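Local structure of E3 ubiquitin-protein ligase RNF31 (Mus musculus, 5Y3T) at residues P66-F71 and E93-R98; P27-S32 and A79-H84. The protein acts as an E3 ubiquitin-protein ligase that transfers ubiquitin to target proteins, the fragment here holding its pair of UBA domains, through which it probably binds HOIL-1. All coordinates share one frame; numbering follows the deposited sequence.

Contact 1 of 2, residues P66-F71 and E93-R98; sequences PELGAF and ECVRAR
The side chain of R98 reaches from helix 87-107 across the ring of F71 to the backbone of the loop that carries it. Its CG lies anti to the backbone N (chi1 180°), and bends at chi2 and chi3 swing the guanidinium round until its end faces A70. There NH1 and NH2 grip a single acceptor end-on, at 2.8 Å from NH1 and 2.7 Å from NH2 of R98 to A70 O. The carbonyl oxygen lies close to the guanidinium plane, yet both nitrogens stand above the plane of the carbonyl. A weak third bond runs from R98 NH2 to L68 O (2.9 Å), so the carbonyls before and after G69, where phi is positive, are held by the same guanidinium. E75 forms a salt bridge with R98 NH1 and should balance part of this buried charge.

Guanidinium and phenyl planes are only 27° apart, but CZ of R98 lies 5.0 Å from the ring centroid of F71, at most a weak cation-pi attraction. Closer packing comes from the aliphatic stem, with R98 CB 3.6 Å from F71 CE2. C94, its SG anti to the backbone N, adds an oblique sulfur-aromatic contact, SG to F71 CD2 at 3.6 Å. Next to the ring, L68 crosses V95 at about a right angle, CD1 meeting V95 CG1 at 4.1 Å. A58 and A61 of helix 42-64 also pack on this cluster. Arginine-to-carbonyl bonds beside a small apolar cluster thus fasten the interhelical loop 66-71 to helix 87-107 within the all-helical HOIP UBA domain pair.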
loop_
_atom_site.group_PDB
_atom_site.type_symbol
_atom_site.label_atom_id
_atom_site.label_comp_id
_atom_site.label_asym_id
_atom_site.label_seq_id
_atom_site.Cartn_x
_atom_site.Cartn_y
_atom_site.Cartn_z
ATOM N N PRO B 66 4.358 22.239 -6.507
ATOM C CA PRO B 66 4.481 22.393 -7.966
ATOM C C PRO B 66 5.787 21.808 -8.589
ATOM O O PRO B 66 5.888 21.706 -9.812
ATOM C CB PRO B 66 4.365 23.914 -8.173
ATOM C CG PRO B 66 4.419 24.540 -6.808
ATOM C CD PRO B 66 4.763 23.474 -5.817
ATOM N N GLU B 67 6.735 21.377 -7.755
ATOM C CA GLU B 67 7.889 20.578 -8.208
ATOM C C GLU B 67 7.508 19.163 -8.740
ATOM O O GLU B 67 8.317 18.535 -9.419
ATOM C CB GLU B 67 8.946 20.358 -7.086
ATOM C CG GLU B 67 9.348 21.527 -6.172
ATOM C CD GLU B 67 10.192 22.588 -6.854
ATOM O OE1 GLU B 67 9.903 22.939 -8.021
ATOM O OE2 GLU B 67 11.134 23.093 -6.202
ATOM N N LEU B 68 6.313 18.660 -8.420
ATOM C CA LEU B 68 5.989 17.247 -8.597
ATOM C C LEU B 68 5.266 16.911 -9.887
ATOM O O LEU B 68 4.809 15.773 -10.099
ATOM C CB LEU B 68 5.174 16.768 -7.391
ATOM C CG LEU B 68 6.039 16.683 -6.129
ATOM C CD1 LEU B 68 5.206 16.257 -4.931
ATOM C CD2 LEU B 68 7.214 15.735 -6.352
ATOM N N GLY B 69 5.163 17.889 -10.771
ATOM C CA GLY B 69 4.546 17.637 -12.042
ATOM C C GLY B 69 3.065 17.580 -11.832
ATOM O O GLY B 69 2.543 18.037 -10.817
ATOM N N ALA B 70 2.404 16.965 -12.795
ATOM C CA ALA B 70 0.977 17.025 -12.924
ATOM C C ALA B 70 0.434 15.709 -12.423
ATOM O O ALA B 70 0.962 14.653 -12.749
ATOM C CB ALA B 70 0.604 17.233 -14.387
ATOM N N PHE B 71 -0.674 15.796 -11.700
ATOM C CA PHE B 71 -1.345 14.654 -11.102
ATOM C C PHE B 71 -2.451 14.133 -11.999
ATOM O O PHE B 71 -3.203 14.920 -12.605
ATOM C CB PHE B 71 -1.873 15.049 -9.706
ATOM C CG PHE B 71 -0.755 15.461 -8.755
ATOM C CD1 PHE B 71 -0.264 16.759 -8.757
ATOM C CD2 PHE B 71 -0.166 14.523 -7.898
ATOM C CE1 PHE B 71 0.792 17.130 -7.923
ATOM C CE2 PHE B 71 0.893 14.879 -7.070
ATOM C CZ PHE B 71 1.376 16.181 -7.082
ATOM N N GLU B 93 -2.198 13.167 0.721
ATOM C CA GLU B 93 -1.745 11.850 0.246
ATOM C C GLU B 93 -1.492 11.791 -1.239
ATOM O O GLU B 93 -0.653 11.019 -1.681
ATOM C CB GLU B 93 -2.740 10.711 0.626
ATOM C CG GLU B 93 -2.824 10.466 2.136
ATOM C CD GLU B 93 -1.455 10.425 2.862
ATOM O OE1 GLU B 93 -0.639 9.558 2.527
ATOM O OE2 GLU B 93 -1.193 11.226 3.780
ATOM N N CYS B 94 -2.258 12.531 -2.047
ATOM C CA CYS B 94 -2.015 12.536 -3.503
ATOM C C CYS B 94 -0.570 13.044 -3.810
ATOM O O CYS B 94 0.219 12.418 -4.546
ATOM C CB CYS B 94 -3.089 13.360 -4.177
ATOM S SG CYS B 94 -2.948 13.448 -5.955
ATOM N N VAL B 95 -0.236 14.141 -3.141
ATOM C CA VAL B 95 1.088 14.766 -3.130
ATOM C C VAL B 95 2.148 13.838 -2.563
ATOM O O VAL B 95 3.233 13.682 -3.154
ATOM C CB VAL B 95 1.038 16.050 -2.262
ATOM C CG1 VAL B 95 2.428 16.592 -1.891
ATOM C CG2 VAL B 95 0.199 17.110 -2.966
ATOM N N ARG B 96 1.841 13.248 -1.410
ATOM C CA ARG B 96 2.774 12.350 -0.732
ATOM C C ARG B 96 3.052 11.076 -1.502
ATOM O O ARG B 96 4.196 10.687 -1.652
ATOM C CB ARG B 96 2.269 12.032 0.676
ATOM C CG ARG B 96 2.413 13.237 1.607
ATOM C CD ARG B 96 1.540 13.078 2.823
ATOM N NE ARG B 96 1.673 14.194 3.722
ATOM C CZ ARG B 96 1.234 14.241 4.980
ATOM N NH1 ARG B 96 0.620 13.222 5.549
ATOM N NH2 ARG B 96 1.452 15.329 5.689
ATOM N N ALA B 97 2.016 10.427 -1.993
ATOM C CA ALA B 97 2.190 9.261 -2.875
ATOM C C ALA B 97 3.120 9.546 -4.054
ATOM O O ALA B 97 4.012 8.758 -4.307
ATOM C CB ALA B 97 0.858 8.702 -3.387
ATOM N N ARG B 98 2.937 10.677 -4.730
ATOM C CA ARG B 98 3.761 10.993 -5.878
ATOM C C ARG B 98 5.190 11.373 -5.498
ATOM O O ARG B 98 6.110 10.977 -6.186
ATOM C CB ARG B 98 3.143 12.137 -6.651
ATOM C CG ARG B 98 3.949 12.541 -7.873
ATOM C CD ARG B 98 3.718 11.624 -9.087
ATOM N NE ARG B 98 3.902 12.569 -10.148
ATOM C CZ ARG B 98 3.023 12.980 -11.049
ATOM N NH1 ARG B 98 1.849 12.400 -11.274
ATOM N NH2 ARG B 98 3.417 13.951 -11.829
#

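Contact 2 of 2, residues P27-S32 and A79-H84; sequences PEEVFS and AWLDRH
F31 turns the edge of its ring onto one face of the H84 imidazole in an offset edge-to-face pair, the planes 82° apart and the centroids separated by 5.0 Å. The CD2–CE2 side of the phenyl does the touching: CE2 comes within 3.4 Å of H84 ND1, while CD2 sits over the imidazole toward its rim. F31 CG is anti to the backbone N (chi1 -176°), whereas H84 CG is anti to its own carbonyl carbon. Behind this placement lies the end of helix 73-82, a Schellman motif in which H84, with positive phi, is the C-prime residue.

The next residue along helix 27-37, S32, packs against the same helix end. Its OG folds back on its own helix in a very short bond to E28 O (2.5 Å), lying in the carbonyl plane, and E28 O also accepts from S32 N. The hydroxyl oxygen is also packed against H84, 3.3 Å from OG of S32 to CA of H84. On its other flank S32 CB meets the indole, 3.7 Å from W80 NE1. L81 lays its CD2 branch against the turn formed by E28, E29 and S32, 3.5 Å from E28 O and 3.9 Å from E29 CG. The carboxylates of the two glutamates have partners beyond this interface: E29 pairs with R77, and E28 with a basic side chain on the chain of another protein.

That other chain also packs on F31 and H84, placing the aromatic pair beside an intermolecular interface. Within the chain, L13 of helix 2-22 touches F31, while W80 extends to W45, L50, V53 and L54 of helix 42-64, so helix 27-37 meets the C-terminal end of helix 73-82 between these two long helices.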
loop_
_atom_site.group_PDB
_atom_site.type_symbol
_atom_site.label_atom_id
_atom_site.label_comp_id
_atom_site.label_asym_id
_atom_site.label_seq_id
_atom_site.Cartn_x
_atom_site.Cartn_y
_atom_site.Cartn_z
ATOM N N PRO B 27 -17.050 -0.386 -1.909
ATOM C CA PRO B 27 -17.523 0.198 -0.660
ATOM C C PRO B 27 -16.830 1.516 -0.232
ATOM O O PRO B 27 -17.465 2.352 0.406
ATOM C CB PRO B 27 -17.291 -0.926 0.346
ATOM C CG PRO B 27 -17.396 -2.169 -0.475
ATOM C CD PRO B 27 -16.709 -1.813 -1.759
ATOM N N GLU B 28 -15.572 1.712 -0.611
ATOM C CA GLU B 28 -14.878 2.963 -0.311
ATOM C C GLU B 28 -15.380 4.166 -1.175
ATOM O O GLU B 28 -15.343 5.294 -0.698
ATOM C CB GLU B 28 -13.333 2.839 -0.320
ATOM C CG GLU B 28 -12.701 1.846 -1.283
ATOM C CD GLU B 28 -12.776 0.418 -0.779
ATOM O OE1 GLU B 28 -12.107 0.072 0.201
ATOM O OE2 GLU B 28 -13.544 -0.343 -1.343
ATOM N N GLU B 29 -15.849 3.915 -2.402
ATOM C CA GLU B 29 -16.628 4.917 -3.187
ATOM C C GLU B 29 -17.940 5.337 -2.548
ATOM O O GLU B 29 -18.241 6.533 -2.438
ATOM C CB GLU B 29 -16.922 4.415 -4.597
ATOM C CG GLU B 29 -15.751 4.671 -5.549
ATOM C CD GLU B 29 -15.747 3.868 -6.850
ATOM O OE1 GLU B 29 -16.478 2.866 -7.049
ATOM O OE2 GLU B 29 -14.920 4.244 -7.693
ATOM N N VAL B 30 -18.720 4.363 -2.119
ATOM C CA VAL B 30 -19.996 4.669 -1.511
ATOM C C VAL B 30 -19.730 5.465 -0.248
ATOM O O VAL B 30 -20.291 6.520 -0.086
ATOM C CB VAL B 30 -20.841 3.403 -1.211
ATOM C CG1 VAL B 30 -22.066 3.712 -0.342
ATOM C CG2 VAL B 30 -21.307 2.796 -2.509
ATOM N N PHE B 31 -18.849 4.975 0.621
ATOM C CA PHE B 31 -18.633 5.634 1.901
ATOM C C PHE B 31 -17.992 7.040 1.756
ATOM O O PHE B 31 -18.351 7.953 2.483
ATOM C CB PHE B 31 -17.787 4.746 2.796
ATOM C CG PHE B 31 -17.591 5.293 4.168
ATOM C CD1 PHE B 31 -18.660 5.312 5.086
ATOM C CD2 PHE B 31 -16.336 5.764 4.573
ATOM C CE1 PHE B 31 -18.490 5.797 6.379
ATOM C CE2 PHE B 31 -16.155 6.251 5.877
ATOM C CZ PHE B 31 -17.234 6.261 6.784
ATOM N N SER B 32 -17.050 7.173 0.825
ATOM C CA SER B 32 -16.393 8.440 0.522
ATOM C C SER B 32 -17.388 9.496 0.080
ATOM O O SER B 32 -17.297 10.665 0.516
ATOM C CB SER B 32 -15.328 8.260 -0.564
ATOM O OG SER B 32 -14.255 7.450 -0.074
ATOM N N ALA B 79 -6.176 8.573 -3.757
ATOM C CA ALA B 79 -6.020 9.383 -2.529
ATOM C C ALA B 79 -7.362 9.750 -1.880
ATOM O O ALA B 79 -7.570 9.544 -0.693
ATOM C CB ALA B 79 -5.190 10.630 -2.812
ATOM N N TRP B 80 -8.261 10.313 -2.669
ATOM C CA TRP B 80 -9.646 10.536 -2.258
ATOM C C TRP B 80 -10.229 9.318 -1.536
ATOM O O TRP B 80 -10.770 9.407 -0.451
ATOM C CB TRP B 80 -10.454 10.930 -3.496
ATOM C CG TRP B 80 -11.927 10.769 -3.393
ATOM C CD1 TRP B 80 -12.711 9.727 -3.858
ATOM C CD2 TRP B 80 -12.807 11.692 -2.830
ATOM N NE1 TRP B 80 -14.049 9.955 -3.586
ATOM C CE2 TRP B 80 -14.128 11.158 -2.953
ATOM C CE3 TRP B 80 -12.622 12.924 -2.238
ATOM C CZ2 TRP B 80 -15.203 11.802 -2.499
ATOM C CZ3 TRP B 80 -13.668 13.551 -1.799
ATOM C CH2 TRP B 80 -14.967 12.999 -1.912
ATOM N N LEU B 81 -10.068 8.167 -2.129
ATOM C CA LEU B 81 -10.650 6.948 -1.595
ATOM C C LEU B 81 -9.917 6.355 -0.424
ATOM O O LEU B 81 -10.563 5.763 0.423
ATOM C CB LEU B 81 -10.753 5.868 -2.674
ATOM C CG LEU B 81 -11.790 6.092 -3.776
ATOM C CD1 LEU B 81 -11.833 4.826 -4.587
ATOM C CD2 LEU B 81 -13.173 6.406 -3.233
ATOM N N ASP B 82 -8.594 6.481 -0.343
ATOM C CA ASP B 82 -7.896 5.933 0.832
ATOM C C ASP B 82 -8.165 6.775 2.081
ATOM O O ASP B 82 -8.128 6.242 3.190
ATOM C CB ASP B 82 -6.398 5.750 0.580
ATOM C CG ASP B 82 -6.111 4.701 -0.516
ATOM O OD1 ASP B 82 -6.969 3.827 -0.854
ATOM O OD2 ASP B 82 -5.009 4.788 -1.073
ATOM N N ARG B 83 -8.532 8.050 1.891
ATOM C CA ARG B 83 -8.871 8.907 2.983
ATOM C C ARG B 83 -10.369 9.104 3.061
ATOM O O ARG B 83 -10.853 10.063 3.672
ATOM C CB ARG B 83 -8.133 10.233 2.842
ATOM C CG ARG B 83 -6.618 10.095 2.762
ATOM C CD ARG B 83 -5.995 9.179 3.827
ATOM N NE ARG B 83 -6.402 9.533 5.187
ATOM C CZ ARG B 83 -6.220 8.780 6.276
ATOM N NH1 ARG B 83 -5.643 7.581 6.218
ATOM N NH2 ARG B 83 -6.625 9.244 7.446
ATOM N N HIS B 84 -11.129 8.197 2.479
ATOM C CA HIS B 84 -12.583 8.233 2.697
ATOM C C HIS B 84 -13.257 9.570 2.468
ATOM O O HIS B 84 -14.182 9.910 3.181
ATOM C CB HIS B 84 -12.922 7.724 4.104
ATOM C CG HIS B 84 -12.692 6.261 4.258
ATOM N ND1 HIS B 84 -12.853 5.599 5.455
ATOM C CD2 HIS B 84 -12.301 5.325 3.352
ATOM C CE1 HIS B 84 -12.567 4.323 5.284
ATOM N NE2 HIS B 84 -12.255 4.127 4.012
#

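From the N terminus, the chain passes helix 2-22 and enters contact 2 at residues 27-32, then runs through helix 42-64 to the loop 66-71 of contact 1. Helix 73-82 brings residues 79-84 back to helix 27-37, closing contact 2 over 46 intervening residues. Helix 87-107 follows at once and closes contact 1 over 21 residues. The segments alternate, so the two closures cross, with their centres about 19 Å apart. They meet directly where helices 73-82 and 87-107 adjoin: A79 CB packs 3.6 Å from C94 N, and R83 CD touches E93 CG. Helix 42-64 touches both, at F71, C94 and V95 in contact 1 and at W80 in contact 2.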